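Local atomic coordinates of ABC transporter substrate-binding protein-branched chain amino acid transport (Streptococcus pneumoniae, PDB entry 4GNR), a protein that binds isoleucine and probably delivers it and related branched-chain amino acids to the membrane components of an ABC importer. Residues 10-15 with 51-56; 129-134 with 161-166; 230-235 with 250-255; 286-291 with 318-323. All blocks are in the same frame, centred on the assembly; numbering follows the deposited sequence.

Interaction 1: residues 10-15 with 51-56; sequences IGFNFE and VVDKDN
V51 rests its CG1 methyl on the ring of F12, 3.7 Å from the ring centroid and 9° off the ring normal, a CH-pi contact over the centre of one face. D53 meets the same ring obliquely: its CG is 3.8 Å from F12 CD2, with carboxylate and ring planes 65° apart. F12 points to the same face of the sheet as V51 and D53, its CG anti to the carbonyl carbon and beside the backbone N (chi1 -62°). On the opposite face N56 ND2 donates to N13 OD1 at 2.9 Å; the donor sits above the N13 carbonyl plane, while OD1 lies close to the amide plane of N56. N56 is also tied through its backbone, N to F14 O at 2.9 Å, and its OD1 touches E15 CG at 3.2 Å while accepting from S58 N. Between these side chains runs a parallel ladder in which F12 bonds through both N and O, to V52 O and K54 N. Farther out, Q28 holds D53 OD2, and E15 reaches A83 N and T84 OG1, a second-shell grip on two residues of the isoleucine pocket. Helix 21-40 packs on the F12 face and helix 60-72 on the N13 face. Strands 7-14 and 48-55, linked through helix 21-40, form a beta-alpha-beta crossover at one edge of the five-stranded parallel sheet of a periplasmic-binding-protein lobe.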
loop_
_atom_site.group_PDB
_atom_site.type_symbol
_atom_site.label_atom_id
_atom_site.label_comp_id
_atom_site.label_asym_id
_atom_site.label_seq_id
_atom_site.Cartn_x
_atom_site.Cartn_y
_atom_site.Cartn_z
ATOM N N ILE A 10 -11.743 13.066 13.161
ATOM C CA ILE A 10 -10.856 12.029 12.612
ATOM C C ILE A 10 -9.704 12.688 11.849
ATOM O O ILE A 10 -9.950 13.516 10.947
ATOM C CB ILE A 10 -11.611 11.069 11.648
ATOM C CG1 ILE A 10 -12.762 10.380 12.390
ATOM C CG2 ILE A 10 -10.624 10.036 11.036
ATOM C CD1 ILE A 10 -12.321 9.602 13.595
ATOM N N GLY A 11 -8.455 12.341 12.198
ATOM C CA GLY A 11 -7.335 12.910 11.474
ATOM C C GLY A 11 -6.900 12.017 10.321
ATOM O O GLY A 11 -7.015 10.793 10.412
ATOM N N PHE A 12 -6.441 12.655 9.254
ATOM C CA PHE A 12 -5.746 11.974 8.177
ATOM C C PHE A 12 -4.266 12.420 8.280
ATOM O O PHE A 12 -3.987 13.625 8.446
ATOM C CB PHE A 12 -6.212 12.303 6.764
ATOM C CG PHE A 12 -7.646 11.968 6.410
ATOM C CD1 PHE A 12 -8.444 11.141 7.175
ATOM C CD2 PHE A 12 -8.148 12.440 5.200
ATOM C CE1 PHE A 12 -9.737 10.841 6.771
ATOM C CE2 PHE A 12 -9.419 12.125 4.776
ATOM C CZ PHE A 12 -10.228 11.334 5.571
ATOM N N ASN A 13 -3.351 11.468 8.131
ATOM C CA ASN A 13 -1.897 11.748 8.136
ATOM C C ASN A 13 -1.357 11.041 6.886
ATOM O O ASN A 13 -1.011 9.863 6.953
ATOM C CB ASN A 13 -1.270 11.208 9.406
ATOM C CG ASN A 13 0.212 11.488 9.511
ATOM O OD1 ASN A 13 0.842 11.937 8.554
ATOM N ND2 ASN A 13 0.788 11.217 10.687
ATOM N N PHE A 14 -1.366 11.746 5.755
ATOM C CA PHE A 14 -1.043 11.120 4.485
ATOM C C PHE A 14 0.090 11.807 3.745
ATOM O O PHE A 14 0.287 13.024 3.828
ATOM C CB PHE A 14 -2.274 11.061 3.542
ATOM C CG PHE A 14 -3.380 10.130 3.985
ATOM C CD1 PHE A 14 -3.129 8.785 4.274
ATOM C CD2 PHE A 14 -4.713 10.562 3.963
ATOM C CE1 PHE A 14 -4.188 7.920 4.600
ATOM C CE2 PHE A 14 -5.742 9.704 4.275
ATOM C CZ PHE A 14 -5.487 8.381 4.598
ATOM N N GLU A 15 0.766 11.001 2.931
ATOM C CA GLU A 15 1.859 11.418 2.036
ATOM C C GLU A 15 1.188 12.075 0.804
ATOM O O GLU A 15 1.008 11.446 -0.241
ATOM C CB GLU A 15 2.666 10.213 1.609
ATOM C CG GLU A 15 3.406 9.414 2.729
ATOM C CD GLU A 15 2.614 8.369 3.516
ATOM O OE1 GLU A 15 1.387 8.505 3.687
ATOM O OE2 GLU A 15 3.270 7.427 4.011
ATOM N N VAL A 51 -13.108 15.998 9.578
ATOM C CA VAL A 51 -11.783 15.566 9.191
ATOM C C VAL A 51 -10.758 16.675 9.351
ATOM O O VAL A 51 -11.010 17.810 8.962
ATOM C CB VAL A 51 -11.765 15.132 7.673
ATOM C CG1 VAL A 51 -10.338 14.829 7.187
ATOM C CG2 VAL A 51 -12.634 13.928 7.466
ATOM N N VAL A 52 -9.615 16.325 9.938
ATOM C CA VAL A 52 -8.434 17.225 10.012
ATOM C C VAL A 52 -7.408 16.483 9.118
ATOM O O VAL A 52 -6.815 15.483 9.528
ATOM C CB VAL A 52 -7.913 17.477 11.402
ATOM C CG1 VAL A 52 -6.750 18.447 11.331
ATOM C CG2 VAL A 52 -9.034 18.015 12.275
ATOM N N ASP A 53 -7.253 16.978 7.894
ATOM C CA ASP A 53 -6.451 16.316 6.849
ATOM C C ASP A 53 -5.089 16.944 6.745
ATOM O O ASP A 53 -4.975 18.053 6.253
ATOM C CB ASP A 53 -7.228 16.411 5.525
ATOM C CG ASP A 53 -6.551 15.739 4.348
ATOM O OD1 ASP A 53 -5.443 15.198 4.532
ATOM O OD2 ASP A 53 -7.151 15.784 3.251
ATOM N N LYS A 54 -4.055 16.236 7.182
ATOM C CA LYS A 54 -2.700 16.725 7.175
ATOM C C LYS A 54 -1.800 15.961 6.209
ATOM O O LYS A 54 -1.885 14.735 6.076
ATOM C CB LYS A 54 -2.133 16.622 8.586
ATOM C CG LYS A 54 -2.813 17.550 9.580
ATOM C CD LYS A 54 -2.399 18.992 9.348
ATOM C CE LYS A 54 -2.979 19.947 10.364
ATOM N NZ LYS A 54 -2.462 21.318 10.151
ATOM N N ASP A 55 -0.917 16.718 5.572
ATOM C CA ASP A 55 0.085 16.211 4.637
ATOM C C ASP A 55 1.423 16.030 5.397
ATOM O O ASP A 55 1.953 16.985 5.950
ATOM C CB ASP A 55 0.280 17.236 3.498
ATOM C CG ASP A 55 1.341 16.863 2.474
ATOM O OD1 ASP A 55 1.794 15.703 2.444
ATOM O OD2 ASP A 55 1.697 17.774 1.677
ATOM N N ASN A 56 1.941 14.809 5.407
ATOM C CA ASN A 56 3.231 14.528 6.028
ATOM C C ASN A 56 4.428 14.695 5.078
ATOM O O ASN A 56 5.571 14.439 5.481
ATOM C CB ASN A 56 3.249 13.170 6.716
ATOM C CG ASN A 56 3.034 12.033 5.746
ATOM O OD1 ASN A 56 3.615 12.014 4.656
ATOM N ND2 ASN A 56 2.212 11.051 6.143
#

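Interaction 2: residues 129-134 with 161-166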
loop_
_atom_site.group_PDB
_atom_site.type_symbol
_atom_site.label_atom_id
_atom_site.label_comp_id
_atom_site.label_asym_id
_atom_site.label_seq_id
_atom_site.Cartn_x
_atom_site.Cartn_y
_atom_site.Cartn_z
ATOM N N GLN A 129 4.548 -10.934 0.693
ATOM C CA GLN A 129 4.816 -10.480 -0.665
ATOM C C GLN A 129 6.014 -11.200 -1.304
ATOM O O GLN A 129 5.965 -11.620 -2.458
ATOM C CB GLN A 129 5.034 -8.974 -0.751
ATOM C CG GLN A 129 3.823 -8.161 -0.329
ATOM C CD GLN A 129 3.916 -6.734 -0.841
ATOM O OE1 GLN A 129 3.723 -6.483 -2.030
ATOM N NE2 GLN A 129 4.173 -5.793 0.051
ATOM N N GLY A 130 7.104 -11.305 -0.554
ATOM C CA GLY A 130 8.306 -11.955 -1.110
ATOM C C GLY A 130 8.082 -13.413 -1.473
ATOM O O GLY A 130 8.610 -13.906 -2.474
ATOM N N LYS A 131 7.300 -14.105 -0.654
ATOM C CA LYS A 131 6.970 -15.520 -0.899
ATOM C C LYS A 131 6.125 -15.661 -2.158
ATOM O O LYS A 131 6.359 -16.537 -2.981
ATOM C CB LYS A 131 6.219 -16.119 0.300
ATOM C CG LYS A 131 7.031 -16.305 1.547
ATOM C CD LYS A 131 6.159 -16.657 2.734
ATOM C CE LYS A 131 6.925 -16.815 4.005
ATOM N NZ LYS A 131 5.930 -16.967 5.079
ATOM N N ILE A 132 5.122 -14.790 -2.283
ATOM C CA ILE A 132 4.267 -14.807 -3.471
ATOM C C ILE A 132 5.100 -14.523 -4.726
ATOM O O ILE A 132 4.939 -15.186 -5.752
ATOM C CB ILE A 132 3.132 -13.811 -3.320
ATOM C CG1 ILE A 132 2.092 -14.371 -2.326
ATOM C CG2 ILE A 132 2.501 -13.507 -4.678
ATOM C CD1 ILE A 132 1.034 -13.319 -1.968
ATOM N N ILE A 133 5.967 -13.510 -4.662
ATOM C CA ILE A 133 6.793 -13.189 -5.819
ATOM C C ILE A 133 7.663 -14.403 -6.195
ATOM O O ILE A 133 7.771 -14.766 -7.366
ATOM C CB ILE A 133 7.608 -11.906 -5.579
ATOM C CG1 ILE A 133 6.666 -10.687 -5.520
ATOM C CG2 ILE A 133 8.651 -11.714 -6.680
ATOM C CD1 ILE A 133 7.308 -9.416 -4.961
ATOM N N SER A 134 8.318 -15.006 -5.219
ATOM C CA SER A 134 9.131 -16.211 -5.491
ATOM C C SER A 134 8.297 -17.324 -6.145
ATOM O O SER A 134 8.683 -17.899 -7.170
ATOM C CB SER A 134 9.768 -16.744 -4.219
ATOM O OG SER A 134 10.585 -17.875 -4.488
ATOM N N ALA A 161 12.846 -8.259 -0.397
ATOM C CA ALA A 161 14.031 -8.940 -0.940
ATOM C C ALA A 161 14.477 -10.104 -0.034
ATOM O O ALA A 161 14.809 -11.194 -0.525
ATOM C CB ALA A 161 15.159 -7.958 -1.155
ATOM N N LYS A 162 14.495 -9.863 1.278
ATOM C CA LYS A 162 14.901 -10.913 2.239
ATOM C C LYS A 162 14.015 -12.152 2.090
ATOM O O LYS A 162 14.496 -13.289 2.015
ATOM C CB LYS A 162 14.872 -10.378 3.674
ATOM C CG LYS A 162 15.178 -11.408 4.754
ATOM C CD LYS A 162 15.071 -10.793 6.153
ATOM C CE LYS A 162 15.329 -11.802 7.261
ATOM N NZ LYS A 162 14.092 -12.520 7.655
ATOM N N SER A 163 12.707 -11.922 2.054
ATOM C CA SER A 163 11.769 -13.024 1.912
ATOM C C SER A 163 11.917 -13.741 0.562
ATOM O O SER A 163 11.862 -14.979 0.482
ATOM C CB SER A 163 10.362 -12.504 2.125
ATOM O OG SER A 163 9.450 -13.544 1.857
ATOM N N PHE A 164 12.086 -12.956 -0.495
ATOM C CA PHE A 164 12.291 -13.529 -1.807
ATOM C C PHE A 164 13.518 -14.459 -1.815
ATOM O O PHE A 164 13.463 -15.602 -2.287
ATOM C CB PHE A 164 12.469 -12.443 -2.870
ATOM C CG PHE A 164 12.727 -13.013 -4.234
ATOM C CD1 PHE A 164 11.676 -13.412 -5.047
ATOM C CD2 PHE A 164 14.019 -13.223 -4.687
ATOM C CE1 PHE A 164 11.902 -13.992 -6.269
ATOM C CE2 PHE A 164 14.239 -13.817 -5.930
ATOM C CZ PHE A 164 13.170 -14.193 -6.717
ATOM N N ARG A 165 14.638 -13.964 -1.292
ATOM C CA ARG A 165 15.878 -14.776 -1.271
ATOM C C ARG A 165 15.702 -16.073 -0.484
ATOM O O ARG A 165 16.230 -17.127 -0.843
ATOM C CB ARG A 165 17.088 -14.021 -0.709
ATOM C CG ARG A 165 17.553 -12.846 -1.514
ATOM C CD ARG A 165 18.907 -12.302 -0.963
ATOM N NE ARG A 165 19.266 -11.018 -1.550
ATOM C CZ ARG A 165 18.915 -9.853 -1.014
ATOM N NH1 ARG A 165 18.274 -9.829 0.146
ATOM N NH2 ARG A 165 19.212 -8.714 -1.619
ATOM N N GLU A 166 14.952 -15.992 0.607
ATOM C CA GLU A 166 14.698 -17.177 1.449
ATOM C C GLU A 166 13.920 -18.264 0.717
ATOM O O GLU A 166 14.210 -19.458 0.827
ATOM C CB GLU A 166 13.895 -16.789 2.702
ATOM C CG GLU A 166 14.635 -15.890 3.673
ATOM C CD GLU A 166 13.778 -15.401 4.835
ATOM O OE1 GLU A 166 12.526 -15.453 4.759
ATOM O OE2 GLU A 166 14.373 -14.923 5.825
#
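F164 brings CD1 and CE1 of its ring obliquely against S134 N, CA and CB and the CG2 methyl of I133. Its CE1 comes to 3.6 Å from S134 CA, and CD1 is 3.8 Å from the CG2 methyl of I133, the two side chains crossing at about a right angle. CB of S134 touches the same part of the ring, 3.9 Å from F164 CD1. F164 CG is anti to the backbone N (chi1 178°), carrying the aromatic group off its own helix into this contact. One turn back along helix 126-139, G130 offers a bare backbone: its CA is 4.3 Å from F164 CA and 3.6 Å from S163 OG. The hydroxyl of S163 is anti to its backbone N (chi1 174°) and is hydrogen-bonded to S127 O, which satisfies this buried group beside the glycine. K131 adds its CG, 3.7 Å from S163 OG, at the solvent-facing border. Beyond the pair, the F164 ring stacks with Y168 and touches V146 of strand 145-151, while I133 packs on I251 of strand 248-252. With axes only 7.3 Å apart and a signed crossing angle of -44°, helices 126-139 and 155-167 make a close, glycine-based packing of neighbouring helices in the alpha/beta lobe built on the seven-stranded mixed sheet.

Interaction 3: residues 230-235 with 250-255; sequences GFNGEE and FISGFS
N232 ND2 donates to I251 O at 2.9 Å, the nitrogen lying in the plane of the I251 carbonyl and the oxygen near the plane of the N232 amide. The same ND2 also bonds to D229 O, so one amide nitrogen joins the end of strand 248-252 to the backbone of a residue in the isoleucine pocket. On the other branch of the amide, N232 OD1 is 3.1 Å from S252 OG, a hydroxyl that also has F254 O 3.2 Å away. OD1 further meets the edge of the F250 ring, 3.4 Å from CE2 and near the ring plane, the amide standing almost perpendicular to the ring at 88°. Residues 230-235 lead from strand 225-227 into helix 234-240, while residues 250-255 run on past the end of strand 248-252, so the contact lies at the carboxyl ends of two neighbouring parallel strands in a beta-alpha-beta unit, a common place for ligand sites in alpha/beta folds. Here G230 touches the isoleucine and is hydrogen-bonded to the hydroxyls of Y156 and of Y23; Y23 belongs to helix 21-40 of the other lobe, consistent with a closed, ligand-bound cleft. Next to the N232 contact, F231 packs on F250. F250 CG, set between its backbone N and carbonyl carbon (chi1 56°), is the ring atom that meets F231 CB, at 3.5 Å, and F231 O stands 4.3 Å above the F250 ring plane, over its centre. The F231 ring meets F250 CB obliquely and stacks with F236, while F250 packs against M338 and M340 of the antiparallel strand 335-341.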
loop_
_atom_site.group_PDB
_atom_site.type_symbol
_atom_site.label_atom_id
_atom_site.label_comp_id
_atom_site.label_asym_id
_atom_site.label_seq_id
_atom_site.Cartn_x
_atom_site.Cartn_y
_atom_site.Cartn_z
ATOM N N GLY A 230 4.292 -1.652 -4.235
ATOM C CA GLY A 230 4.736 -0.327 -4.638
ATOM C C GLY A 230 4.512 0.008 -6.112
ATOM O O GLY A 230 4.551 1.189 -6.486
ATOM N N PHE A 231 4.301 -0.994 -6.973
ATOM C CA PHE A 231 4.037 -0.737 -8.398
ATOM C C PHE A 231 2.612 -0.238 -8.677
ATOM O O PHE A 231 2.340 0.168 -9.794
ATOM C CB PHE A 231 4.253 -2.012 -9.233
ATOM C CG PHE A 231 5.681 -2.352 -9.587
ATOM C CD1 PHE A 231 6.767 -2.103 -8.753
ATOM C CD2 PHE A 231 5.905 -3.098 -10.747
ATOM C CE1 PHE A 231 8.055 -2.534 -9.126
ATOM C CE2 PHE A 231 7.172 -3.516 -11.109
ATOM C CZ PHE A 231 8.239 -3.232 -10.298
ATOM N N ASN A 232 1.704 -0.298 -7.699
ATOM C CA ASN A 232 0.341 0.150 -7.935
ATOM C C ASN A 232 0.270 1.662 -8.136
ATOM O O ASN A 232 1.056 2.420 -7.580
ATOM C CB ASN A 232 -0.570 -0.241 -6.763
ATOM C CG ASN A 232 -0.865 -1.716 -6.764
ATOM O OD1 ASN A 232 -1.807 -2.168 -7.431
ATOM N ND2 ASN A 232 -0.099 -2.472 -6.010
ATOM N N GLY A 233 -0.732 2.038 -8.917
ATOM C CA GLY A 233 -1.065 3.420 -9.212
ATOM C C GLY A 233 -0.693 3.881 -10.602
ATOM O O GLY A 233 0.219 3.364 -11.244
ATOM N N GLU A 234 -1.356 4.940 -11.055
ATOM C CA GLU A 234 -1.064 5.467 -12.389
ATOM C C GLU A 234 0.262 6.235 -12.464
ATOM O O GLU A 234 0.774 6.464 -13.552
ATOM C CB GLU A 234 -2.186 6.363 -12.899
ATOM C CG GLU A 234 -2.420 7.563 -12.013
ATOM C CD GLU A 234 -3.484 8.502 -12.551
ATOM O OE1 GLU A 234 -3.699 8.516 -13.785
ATOM O OE2 GLU A 234 -4.081 9.251 -11.744
ATOM N N GLU A 235 0.836 6.636 -11.337
ATOM C CA GLU A 235 2.100 7.382 -11.393
ATOM C C GLU A 235 3.229 6.424 -11.803
ATOM O O GLU A 235 4.204 6.832 -12.442
ATOM C CB GLU A 235 2.379 8.121 -10.094
ATOM C CG GLU A 235 3.551 9.022 -10.217
ATOM C CD GLU A 235 3.374 10.031 -11.343
ATOM O OE1 GLU A 235 2.216 10.411 -11.624
ATOM O OE2 GLU A 235 4.391 10.448 -11.944
ATOM N N PHE A 250 2.789 -7.415 -10.846
ATOM C CA PHE A 250 2.951 -6.886 -9.483
ATOM C C PHE A 250 1.783 -7.270 -8.583
ATOM O O PHE A 250 0.664 -7.538 -9.027
ATOM C CB PHE A 250 3.142 -5.345 -9.463
ATOM C CG PHE A 250 2.034 -4.576 -10.137
ATOM C CD1 PHE A 250 2.109 -4.288 -11.491
ATOM C CD2 PHE A 250 0.930 -4.114 -9.429
ATOM C CE1 PHE A 250 1.114 -3.580 -12.121
ATOM C CE2 PHE A 250 -0.073 -3.406 -10.062
ATOM C CZ PHE A 250 0.020 -3.141 -11.412
ATOM N N ILE A 251 2.068 -7.255 -7.287
ATOM C CA ILE A 251 1.083 -7.579 -6.282
ATOM C C ILE A 251 0.139 -6.417 -6.017
ATOM O O ILE A 251 0.558 -5.257 -5.931
ATOM C CB ILE A 251 1.777 -7.954 -4.949
ATOM C CG1 ILE A 251 2.590 -9.223 -5.165
ATOM C CG2 ILE A 251 0.757 -8.132 -3.828
ATOM C CD1 ILE A 251 3.287 -9.737 -3.958
ATOM N N SER A 252 -1.149 -6.744 -5.879
ATOM C CA SER A 252 -2.156 -5.761 -5.528
ATOM C C SER A 252 -3.129 -6.379 -4.531
ATOM O O SER A 252 -3.311 -7.577 -4.455
ATOM C CB SER A 252 -2.919 -5.271 -6.746
ATOM O OG SER A 252 -3.829 -4.260 -6.390
ATOM N N GLY A 253 -3.834 -5.528 -3.806
ATOM C CA GLY A 253 -4.856 -5.958 -2.850
ATOM C C GLY A 253 -6.263 -5.625 -3.289
ATOM O O GLY A 253 -7.174 -5.737 -2.495
ATOM N N PHE A 254 -6.426 -5.269 -4.557
ATOM C CA PHE A 254 -7.718 -4.873 -5.113
ATOM C C PHE A 254 -7.740 -5.160 -6.610
ATOM O O PHE A 254 -6.806 -4.808 -7.322
ATOM C CB PHE A 254 -7.957 -3.349 -4.883
ATOM C CG PHE A 254 -9.323 -2.839 -5.366
ATOM C CD1 PHE A 254 -10.468 -3.236 -4.712
ATOM C CD2 PHE A 254 -9.461 -1.966 -6.421
ATOM C CE1 PHE A 254 -11.722 -2.815 -5.104
ATOM C CE2 PHE A 254 -10.731 -1.525 -6.808
ATOM C CZ PHE A 254 -11.857 -1.981 -6.144
ATOM N N SER A 255 -8.801 -5.814 -7.056
ATOM C CA SER A 255 -8.981 -6.126 -8.465
ATOM C C SER A 255 -10.398 -5.851 -8.911
ATOM O O SER A 255 -11.353 -6.183 -8.233
ATOM C CB SER A 255 -8.709 -7.596 -8.761
ATOM O OG SER A 255 -9.034 -7.932 -10.108
#

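Interaction 4: residues 286-291 with 318-323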
loop_
_atom_site.group_PDB
_atom_site.type_symbol
_atom_site.label_atom_id
_atom_site.label_comp_id
_atom_site.label_asym_id
_atom_site.label_seq_id
_atom_site.Cartn_x
_atom_site.Cartn_y
_atom_site.Cartn_z
ATOM N N ALA A 286 -7.871 2.509 1.916
ATOM C CA ALA A 286 -8.146 3.665 2.781
ATOM C C ALA A 286 -9.653 3.847 3.018
ATOM O O ALA A 286 -10.081 4.214 4.116
ATOM C CB ALA A 286 -7.532 4.913 2.207
ATOM N N TYR A 287 -10.446 3.603 1.976
ATOM C CA TYR A 287 -11.910 3.657 2.075
ATOM C C TYR A 287 -12.363 2.655 3.154
ATOM O O TYR A 287 -13.170 2.977 4.042
ATOM C CB TYR A 287 -12.495 3.360 0.703
ATOM C CG TYR A 287 -13.994 3.402 0.597
ATOM C CD1 TYR A 287 -14.751 2.269 0.825
ATOM C CD2 TYR A 287 -14.655 4.561 0.194
ATOM C CE1 TYR A 287 -16.136 2.282 0.657
ATOM C CE2 TYR A 287 -16.039 4.588 0.016
ATOM C CZ TYR A 287 -16.767 3.443 0.244
ATOM O OH TYR A 287 -18.122 3.396 0.050
ATOM N N ASP A 288 -11.854 1.425 3.089
ATOM C CA ASP A 288 -12.174 0.424 4.105
ATOM C C ASP A 288 -11.692 0.851 5.497
ATOM O O ASP A 288 -12.402 0.620 6.478
ATOM C CB ASP A 288 -11.621 -0.953 3.752
ATOM C CG ASP A 288 -12.486 -1.725 2.766
ATOM O OD1 ASP A 288 -13.586 -1.265 2.404
ATOM O OD2 ASP A 288 -12.050 -2.853 2.413
ATOM N N SER A 289 -10.501 1.439 5.605
ATOM C CA SER A 289 -9.999 1.869 6.910
ATOM C C SER A 289 -10.943 2.883 7.559
ATOM O O SER A 289 -11.179 2.817 8.775
ATOM C CB SER A 289 -8.591 2.420 6.835
ATOM O OG SER A 289 -7.586 1.420 6.708
ATOM N N VAL A 290 -11.460 3.831 6.776
ATOM C CA VAL A 290 -12.419 4.790 7.343
ATOM C C VAL A 290 -13.667 4.069 7.854
ATOM O O VAL A 290 -14.155 4.367 8.936
ATOM C CB VAL A 290 -12.769 5.905 6.348
ATOM C CG1 VAL A 290 -13.976 6.704 6.832
ATOM C CG2 VAL A 290 -11.573 6.793 6.115
ATOM N N HIS A 291 -14.216 3.139 7.061
ATOM C CA HIS A 291 -15.391 2.396 7.525
ATOM C C HIS A 291 -15.093 1.594 8.788
ATOM O O HIS A 291 -15.956 1.489 9.670
ATOM C CB HIS A 291 -15.954 1.507 6.415
ATOM C CG HIS A 291 -16.832 2.245 5.487
ATOM N ND1 HIS A 291 -18.138 2.505 5.826
ATOM C CD2 HIS A 291 -16.623 2.814 4.286
ATOM C CE1 HIS A 291 -18.714 3.191 4.862
ATOM N NE2 HIS A 291 -17.825 3.389 3.908
ATOM N N GLY A 318 -15.715 -5.338 3.287
ATOM C CA GLY A 318 -15.515 -4.074 2.604
ATOM C C GLY A 318 -15.174 -4.241 1.141
ATOM O O GLY A 318 -15.360 -5.300 0.530
ATOM N N VAL A 319 -14.648 -3.163 0.595
ATOM C CA VAL A 319 -14.246 -3.081 -0.797
ATOM C C VAL A 319 -13.125 -4.047 -1.137
ATOM O O VAL A 319 -13.111 -4.663 -2.217
ATOM C CB VAL A 319 -13.785 -1.632 -1.107
ATOM C CG1 VAL A 319 -13.161 -1.530 -2.489
ATOM C CG2 VAL A 319 -14.957 -0.666 -0.945
ATOM N N THR A 320 -12.231 -4.232 -0.169
ATOM C CA THR A 320 -11.051 -5.106 -0.304
ATOM C C THR A 320 -11.297 -6.445 0.402
ATOM O O THR A 320 -10.383 -7.068 0.956
ATOM C CB THR A 320 -9.757 -4.432 0.206
ATOM O OG1 THR A 320 -9.814 -4.198 1.611
ATOM C CG2 THR A 320 -9.484 -3.130 -0.539
ATOM N N GLY A 321 -12.534 -6.913 0.373
ATOM C CA GLY A 321 -12.875 -8.172 1.001
ATOM C C GLY A 321 -13.000 -8.035 2.496
ATOM O O GLY A 321 -13.339 -6.977 3.036
ATOM N N GLN A 322 -12.696 -9.116 3.186
ATOM C CA GLN A 322 -12.851 -9.103 4.610
ATOM C C GLN A 322 -11.668 -8.431 5.328
ATOM O O GLN A 322 -10.533 -8.402 4.825
ATOM C CB GLN A 322 -12.945 -10.559 5.143
ATOM C CG GLN A 322 -13.435 -10.699 6.574
ATOM C CD GLN A 322 -13.413 -12.138 7.085
ATOM O OE1 GLN A 322 -12.410 -12.845 6.955
ATOM N NE2 GLN A 322 -14.483 -12.542 7.758
ATOM N N THR A 323 -12.003 -7.859 6.489
ATOM C CA THR A 323 -10.993 -7.457 7.483
ATOM C C THR A 323 -11.376 -8.206 8.770
ATOM O O THR A 323 -12.509 -8.087 9.233
ATOM C CB THR A 323 -10.906 -5.965 7.760
ATOM O OG1 THR A 323 -10.362 -5.313 6.615
ATOM C CG2 THR A 323 -9.992 -5.665 8.922
HETATM O O HOH W 1 -11.788 -5.029 4.271
#
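D288 CG is anti to the carbonyl carbon (chi1 -81°) and T320 OG1 lies between its own backbone N and carbonyl carbon (chi1 66°), which brings the carboxylate of D288 against the hydroxyl of T320. OD2 of D288 takes two bonds from this one residue, from T320 OG1 at 2.7 Å and from T320 N at 2.9 Å. Both donors arrive from the same face of the carboxylate plane, the hydroxyl on the anti side and the amide on the syn side. The other oxygen, OD1, uses its syn lone pair to accept from V319 N at 2.8 Å. A buried acid is thus gripped at both oxygens by successive N-H groups of the type I turn from G318 to G321, and a water adds a third donor to OD2 at 2.9 Å. That water also donates to G321 O and accepts from T323 OG1, carrying the grip along the second strand of the hairpin. V319 has two conformers, so the 3.4 Å approach of its CG2 to Y287 CD1 holds for one of them and is less certain. K333 NZ bonds T320 OG1, and E37 takes the hydroxyl of Y287. The turn linking strands 316-318 and 321-323 is thereby held on helix 281-297, whose other neighbours include helix 21-40, touched by Y287 and V290, and the loop carrying F254, which reaches V319.

In the fold
Along the chain the four contacts follow in series; none nests in or crosses another. Interaction 1 closes the first loop, round helix 21-40, at the edge of the five-stranded sheet. Interaction 2 then closes round strand 145-151 in the other lobe, about 32 Å away between centres. Interaction 3 closes the shorter loop through helix 234-240, and its I251 packs on Q129, I132 and I133 of interaction 2. Interaction 4 spans from helix 281-297 to the late hairpin and meets interaction 3 where F254 packs on V319 and T320. Interactions 1 and 4 do not touch, yet both adjoin helix 21-40, where F12 and V290 each contact A31.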